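Local coordinates for citrate lyase (PDB 3QLL), which is a putative citrate lyase beta subunit that probably binds magnesium and cleaves carbon-carbon bonds in the manner of its HpcH/HpaI aldolase relatives, at residues A[41-53]-A[251-265]. Residues are numbered along the deposited sequence; the frame is centred on the assembly and turned at random.
Sequences DTYQTRSWLFTPA and SAKAAIHPAQISTIN
S47 OG is held by two groups: it donates to N265 OD1, 2.6 Å away, and accepts a hydrogen bond from the backbone N of D68. The hydroxyl sits between its own backbone N and carbonyl carbon (chi1 42°), a rotation that points it at the amide on helix 261-267. The same amide lies against R46, whose guanidinium stacks over it with planes 13° apart; N265 OD1 rides 3.4 Å above the guanidinium plane, toward its rim. R46 NH1 bonds T269 OG1.

Strands 47-52 and 252-255 pair in parallel. K253 N reaches R46 O at 2.9 Å and F50 N reaches A255 O at 3.0 Å, the latter nearly straight (173°), while the two bonds of W48 between them, N to K253 O and O to A255 N, are weak. The pairing joins the first and last strands and so closes the eight-stranded parallel barrel of this TIM-barrel family.

On the helix side, I261 CD1 fits between S47 CB and L49 CB, and L49 CD2 meets P258 CG at 4.2 Å. With CG anti to the backbone N, L49 also brings CD1 to A255 CB. K253 shares this face, its NZ salt-bridged to E241 and D226. The other sheet face is packed by apolar groups: W48, slanting past A252 CB, and F50, whose CE2 lies 3.8 Å from A254 CB. F50 also touches R107, predicted to bind substrate, and so probably lies beside the active site, whereas the strand's N-terminal end is secured by the S47–N265 hydrogen bond and the stacking of R46 on the N265 amide, with D68 holding R46 NE by a salt bridge.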
loop_
_atom_site.group_PDB
_atom_site.type_symbol
_atom_site.label_atom_id
_atom_site.label_comp_id
_atom_site.label_asym_id
_atom_site.label_seq_id
_atom_site.Cartn_x
_atom_site.Cartn_y
_atom_site.Cartn_z
ATOM N N ASP A 41 25.585 -7.177 -15.686
ATOM C CA ASP A 41 24.435 -6.297 -15.461
ATOM C C ASP A 41 23.236 -7.048 -14.858
ATOM O O ASP A 41 22.709 -7.995 -15.453
ATOM C CB ASP A 41 24.017 -5.577 -16.747
ATOM C CG ASP A 41 22.826 -4.649 -16.539
ATOM O OD1 ASP A 41 22.913 -3.733 -15.684
ATOM O OD2 ASP A 41 21.808 -4.831 -17.231
ATOM N N THR A 42 22.818 -6.615 -13.673
ATOM C CA THR A 42 21.834 -7.331 -12.857
ATOM C C THR A 42 20.455 -7.440 -13.529
ATOM O O THR A 42 19.682 -8.368 -13.218
ATOM C CB THR A 42 21.696 -6.692 -11.469
ATOM O OG1 THR A 42 22.978 -6.236 -11.040
ATOM C CG2 THR A 42 21.180 -7.699 -10.475
ATOM N N TYR A 43 20.105 -6.418 -14.320
ATOM C CA TYR A 43 18.813 -6.357 -15.008
ATOM C C TYR A 43 18.652 -7.547 -16.001
ATOM O O TYR A 43 17.552 -8.032 -16.257
ATOM C CB TYR A 43 18.633 -5.015 -15.748
ATOM C CG TYR A 43 17.838 -4.020 -14.954
ATOM C CD1 TYR A 43 16.566 -4.326 -14.474
ATOM C CD2 TYR A 43 18.342 -2.744 -14.700
ATOM C CE1 TYR A 43 15.823 -3.392 -13.724
ATOM C CE2 TYR A 43 17.606 -1.802 -13.965
ATOM C CZ TYR A 43 16.356 -2.134 -13.489
ATOM O OH TYR A 43 15.660 -1.214 -12.776
ATOM N N GLN A 44 19.763 -7.962 -16.595
ATOM C CA GLN A 44 19.785 -9.072 -17.534
ATOM C C GLN A 44 19.418 -10.410 -16.888
ATOM O O GLN A 44 18.895 -11.290 -17.562
ATOM C CB GLN A 44 21.143 -9.152 -18.201
ATOM C CG GLN A 44 21.252 -8.182 -19.352
ATOM C CD GLN A 44 22.698 -7.801 -19.638
ATOM O OE1 GLN A 44 23.628 -8.326 -19.015
ATOM N NE2 GLN A 44 22.891 -6.854 -20.558
ATOM N N THR A 45 19.758 -10.571 -15.612
ATOM C CA THR A 45 19.513 -11.821 -14.882
ATOM C C THR A 45 18.009 -12.088 -14.697
ATOM O O THR A 45 17.207 -11.143 -14.513
ATOM C CB THR A 45 20.188 -11.823 -13.483
ATOM O OG1 THR A 45 19.423 -11.067 -12.546
ATOM C CG2 THR A 45 21.641 -11.326 -13.579
ATOM N N ARG A 46 17.621 -13.358 -14.757
ATOM C CA ARG A 46 16.218 -13.758 -14.666
ATOM C C ARG A 46 16.039 -14.729 -13.495
ATOM O O ARG A 46 14.999 -14.714 -12.823
ATOM C CB ARG A 46 15.747 -14.433 -15.958
ATOM C CG ARG A 46 15.898 -13.602 -17.206
ATOM C CD ARG A 46 16.033 -14.449 -18.447
ATOM N NE ARG A 46 17.164 -15.372 -18.351
ATOM C CZ ARG A 46 17.443 -16.322 -19.248
ATOM N NH1 ARG A 46 16.665 -16.481 -20.323
ATOM N NH2 ARG A 46 18.497 -17.114 -19.069
ATOM N N SER A 47 17.022 -15.613 -13.315
ATOM C CA SER A 47 16.963 -16.667 -12.300
ATOM C C SER A 47 18.109 -16.594 -11.290
ATOM O O SER A 47 19.272 -16.542 -11.659
ATOM C CB SER A 47 16.963 -18.061 -12.965
ATOM O OG SER A 47 17.890 -18.126 -14.035
ATOM N N TRP A 48 17.764 -16.623 -10.023
ATOM C CA TRP A 48 18.743 -16.696 -8.951
ATOM C C TRP A 48 18.539 -17.966 -8.140
ATOM O O TRP A 48 17.511 -18.129 -7.484
ATOM C CB TRP A 48 18.632 -15.470 -8.032
ATOM C CG TRP A 48 19.009 -14.200 -8.714
ATOM C CD1 TRP A 48 18.393 -13.639 -9.802
ATOM C CD2 TRP A 48 20.050 -13.299 -8.339
ATOM N NE1 TRP A 48 18.996 -12.465 -10.136
ATOM C CE2 TRP A 48 20.007 -12.212 -9.248
ATOM C CE3 TRP A 48 21.001 -13.286 -7.312
ATOM C CZ2 TRP A 48 20.900 -11.136 -9.183
ATOM C CZ3 TRP A 48 21.896 -12.221 -7.247
ATOM C CH2 TRP A 48 21.837 -11.157 -8.173
ATOM N N LEU A 49 19.512 -18.859 -8.168
ATOM C CA LEU A 49 19.359 -20.167 -7.522
ATOM C C LEU A 49 20.127 -20.243 -6.224
ATOM O O LEU A 49 21.363 -20.133 -6.223
ATOM C CB LEU A 49 19.810 -21.279 -8.446
ATOM C CG LEU A 49 19.677 -22.706 -7.920
ATOM C CD1 LEU A 49 18.237 -23.191 -7.567
ATOM C CD2 LEU A 49 20.321 -23.591 -8.968
ATOM N N PHE A 50 19.399 -20.491 -5.136
ATOM C CA PHE A 50 20.006 -20.725 -3.826
ATOM C C PHE A 50 20.496 -22.164 -3.773
ATOM O O PHE A 50 19.725 -23.083 -3.978
ATOM C CB PHE A 50 19.003 -20.492 -2.683
ATOM C CG PHE A 50 18.687 -19.057 -2.409
ATOM C CD1 PHE A 50 19.581 -18.254 -1.705
ATOM C CD2 PHE A 50 17.471 -18.504 -2.823
ATOM C CE1 PHE A 50 19.280 -16.931 -1.436
ATOM C CE2 PHE A 50 17.163 -17.172 -2.544
ATOM C CZ PHE A 50 18.072 -16.389 -1.855
ATOM N N THR A 51 21.781 -22.351 -3.505
ATOM C CA THR A 51 22.263 -23.671 -3.134
ATOM C C THR A 51 23.140 -23.595 -1.877
ATOM O O THR A 51 24.060 -22.769 -1.785
ATOM C CB THR A 51 23.069 -24.333 -4.299
ATOM O OG1 THR A 51 24.074 -23.430 -4.784
ATOM C CG2 THR A 51 22.140 -24.662 -5.445
ATOM N N PRO A 52 22.853 -24.474 -0.907
ATOM C CA PRO A 52 23.571 -24.529 0.366
ATOM C C PRO A 52 25.025 -24.841 0.112
ATOM O O PRO A 52 25.326 -25.575 -0.835
ATOM C CB PRO A 52 22.885 -25.666 1.121
ATOM C CG PRO A 52 22.206 -26.478 0.059
ATOM C CD PRO A 52 21.795 -25.490 -0.989
ATOM N N ALA A 53 25.918 -24.307 0.931
ATOM C CA ALA A 53 27.329 -24.525 0.697
ATOM C C ALA A 53 27.578 -26.015 0.785
ATOM O O ALA A 53 28.330 -26.553 -0.016
ATOM C CB ALA A 53 28.182 -23.754 1.685
ATOM N N SER A 251 11.924 -8.263 -12.259
ATOM C CA SER A 251 12.731 -8.537 -13.445
ATOM C C SER A 251 13.265 -9.936 -13.354
ATOM O O SER A 251 13.808 -10.458 -14.330
ATOM C CB SER A 251 13.926 -7.562 -13.523
ATOM O OG SER A 251 13.492 -6.210 -13.480
ATOM N N ALA A 252 13.157 -10.528 -12.168
ATOM C CA ALA A 252 13.738 -11.836 -11.940
ATOM C C ALA A 252 13.064 -12.501 -10.779
ATOM O O ALA A 252 12.380 -11.852 -10.010
ATOM C CB ALA A 252 15.231 -11.736 -11.706
ATOM N N LYS A 253 13.349 -13.778 -10.598
ATOM C CA LYS A 253 12.767 -14.536 -9.510
ATOM C C LYS A 253 13.772 -15.575 -8.969
ATOM O O LYS A 253 14.471 -16.246 -9.739
ATOM C CB LYS A 253 11.467 -15.224 -9.978
ATOM C CG LYS A 253 10.729 -16.042 -8.938
ATOM C CD LYS A 253 9.361 -16.500 -9.473
ATOM C CE LYS A 253 8.566 -17.298 -8.423
ATOM N NZ LYS A 253 8.144 -16.470 -7.255
ATOM N N ALA A 254 13.827 -15.694 -7.643
ATOM C CA ALA A 254 14.700 -16.666 -7.001
ATOM C C ALA A 254 14.140 -18.073 -7.087
ATOM O O ALA A 254 12.959 -18.302 -7.418
ATOM C CB ALA A 254 14.955 -16.284 -5.535
ATOM N N ALA A 255 14.965 -19.032 -6.705
ATOM C CA ALA A 255 14.587 -20.422 -6.859
ATOM C C ALA A 255 15.322 -21.213 -5.801
ATOM O O ALA A 255 16.382 -20.810 -5.356
ATOM C CB ALA A 255 14.924 -20.933 -8.277
ATOM N N ILE A 256 14.777 -22.360 -5.426
ATOM C CA ILE A 256 15.379 -23.142 -4.362
ATOM C C ILE A 256 15.592 -24.558 -4.865
ATOM O O ILE A 256 16.020 -25.422 -4.112
ATOM C CB ILE A 256 14.501 -23.146 -3.072
ATOM C CG1 ILE A 256 13.017 -22.999 -3.407
ATOM C CG2 ILE A 256 14.910 -22.018 -2.142
ATOM C CD1 ILE A 256 12.358 -24.258 -3.881
ATOM N N HIS A 257 15.357 -24.763 -6.160
ATOM C CA HIS A 257 15.576 -26.060 -6.805
ATOM C C HIS A 257 15.765 -25.887 -8.318
ATOM O O HIS A 257 15.024 -25.128 -8.950
ATOM C CB HIS A 257 14.387 -26.992 -6.528
ATOM C CG HIS A 257 14.633 -28.416 -6.920
ATOM N ND1 HIS A 257 14.863 -28.800 -8.225
ATOM C CD2 HIS A 257 14.689 -29.550 -6.179
ATOM C CE1 HIS A 257 15.048 -30.108 -8.270
ATOM N NE2 HIS A 257 14.946 -30.587 -7.043
ATOM N N PRO A 258 16.787 -26.543 -8.895
ATOM C CA PRO A 258 17.141 -26.388 -10.316
ATOM C C PRO A 258 16.002 -26.721 -11.305
ATOM O O PRO A 258 16.035 -26.261 -12.446
ATOM C CB PRO A 258 18.297 -27.386 -10.498
ATOM C CG PRO A 258 18.890 -27.560 -9.133
ATOM C CD PRO A 258 17.717 -27.443 -8.185
ATOM N N ALA A 259 15.020 -27.510 -10.882
ATOM C CA ALA A 259 13.857 -27.812 -11.732
ATOM C C ALA A 259 13.018 -26.562 -12.057
ATOM O O ALA A 259 12.267 -26.527 -13.046
ATOM C CB ALA A 259 12.984 -28.860 -11.068
ATOM N N GLN A 260 13.119 -25.554 -11.199
ATOM C CA GLN A 260 12.336 -24.350 -11.384
ATOM C C GLN A 260 12.987 -23.427 -12.403
ATOM O O GLN A 260 12.294 -22.603 -13.012
ATOM C CB GLN A 260 12.153 -23.614 -10.045
ATOM C CG GLN A 260 11.360 -24.351 -8.994
ATOM C CD GLN A 260 11.315 -23.599 -7.668
ATOM O OE1 GLN A 260 12.250 -22.858 -7.317
ATOM N NE2 GLN A 260 10.231 -23.781 -6.924
ATOM N N ILE A 261 14.279 -23.645 -12.655
ATOM C CA ILE A 261 15.088 -22.682 -13.401
ATOM C C ILE A 261 14.615 -22.441 -14.828
ATOM O O ILE A 261 14.538 -21.294 -15.266
ATOM C CB ILE A 261 16.590 -23.080 -13.420
ATOM C CG1 ILE A 261 17.157 -23.050 -12.002
ATOM C CG2 ILE A 261 17.410 -22.114 -14.270
ATOM C CD1 ILE A 261 17.006 -21.732 -11.341
ATOM N N SER A 262 14.319 -23.510 -15.560
ATOM C CA SER A 262 13.937 -23.365 -16.959
ATOM C C SER A 262 12.598 -22.618 -17.064
ATOM O O SER A 262 12.426 -21.753 -17.925
ATOM C CB SER A 262 13.863 -24.741 -17.662
ATOM O OG SER A 262 12.649 -25.434 -17.428
ATOM N N THR A 263 11.659 -22.948 -16.188
ATOM C CA THR A 263 10.378 -22.237 -16.148
ATOM C C THR A 263 10.554 -20.728 -15.927
ATOM O O THR A 263 9.972 -19.915 -16.657
ATOM C CB THR A 263 9.478 -22.802 -15.024
ATOM O OG1 THR A 263 9.211 -24.201 -15.279
ATOM C CG2 THR A 263 8.177 -22.074 -14.979
ATOM N N ILE A 264 11.397 -20.367 -14.967
ATOM C CA ILE A 264 11.624 -18.978 -14.624
ATOM C C ILE A 264 12.347 -18.264 -15.786
ATOM O O ILE A 264 11.993 -17.137 -16.163
ATOM C CB ILE A 264 12.439 -18.842 -13.332
ATOM C CG1 ILE A 264 11.590 -19.231 -12.113
ATOM C CG2 ILE A 264 12.989 -17.436 -13.204
ATOM C CD1 ILE A 264 12.398 -19.355 -10.800
ATOM N N ASN A 265 13.374 -18.907 -16.339
ATOM C CA ASN A 265 14.084 -18.355 -17.484
ATOM C C ASN A 265 13.206 -18.030 -18.670
ATOM O O ASN A 265 13.221 -16.914 -19.196
ATOM C CB ASN A 265 15.205 -19.296 -17.921
ATOM C CG ASN A 265 16.394 -19.213 -16.994
ATOM O OD1 ASN A 265 16.486 -18.281 -16.198
ATOM N ND2 ASN A 265 17.321 -20.148 -17.109
#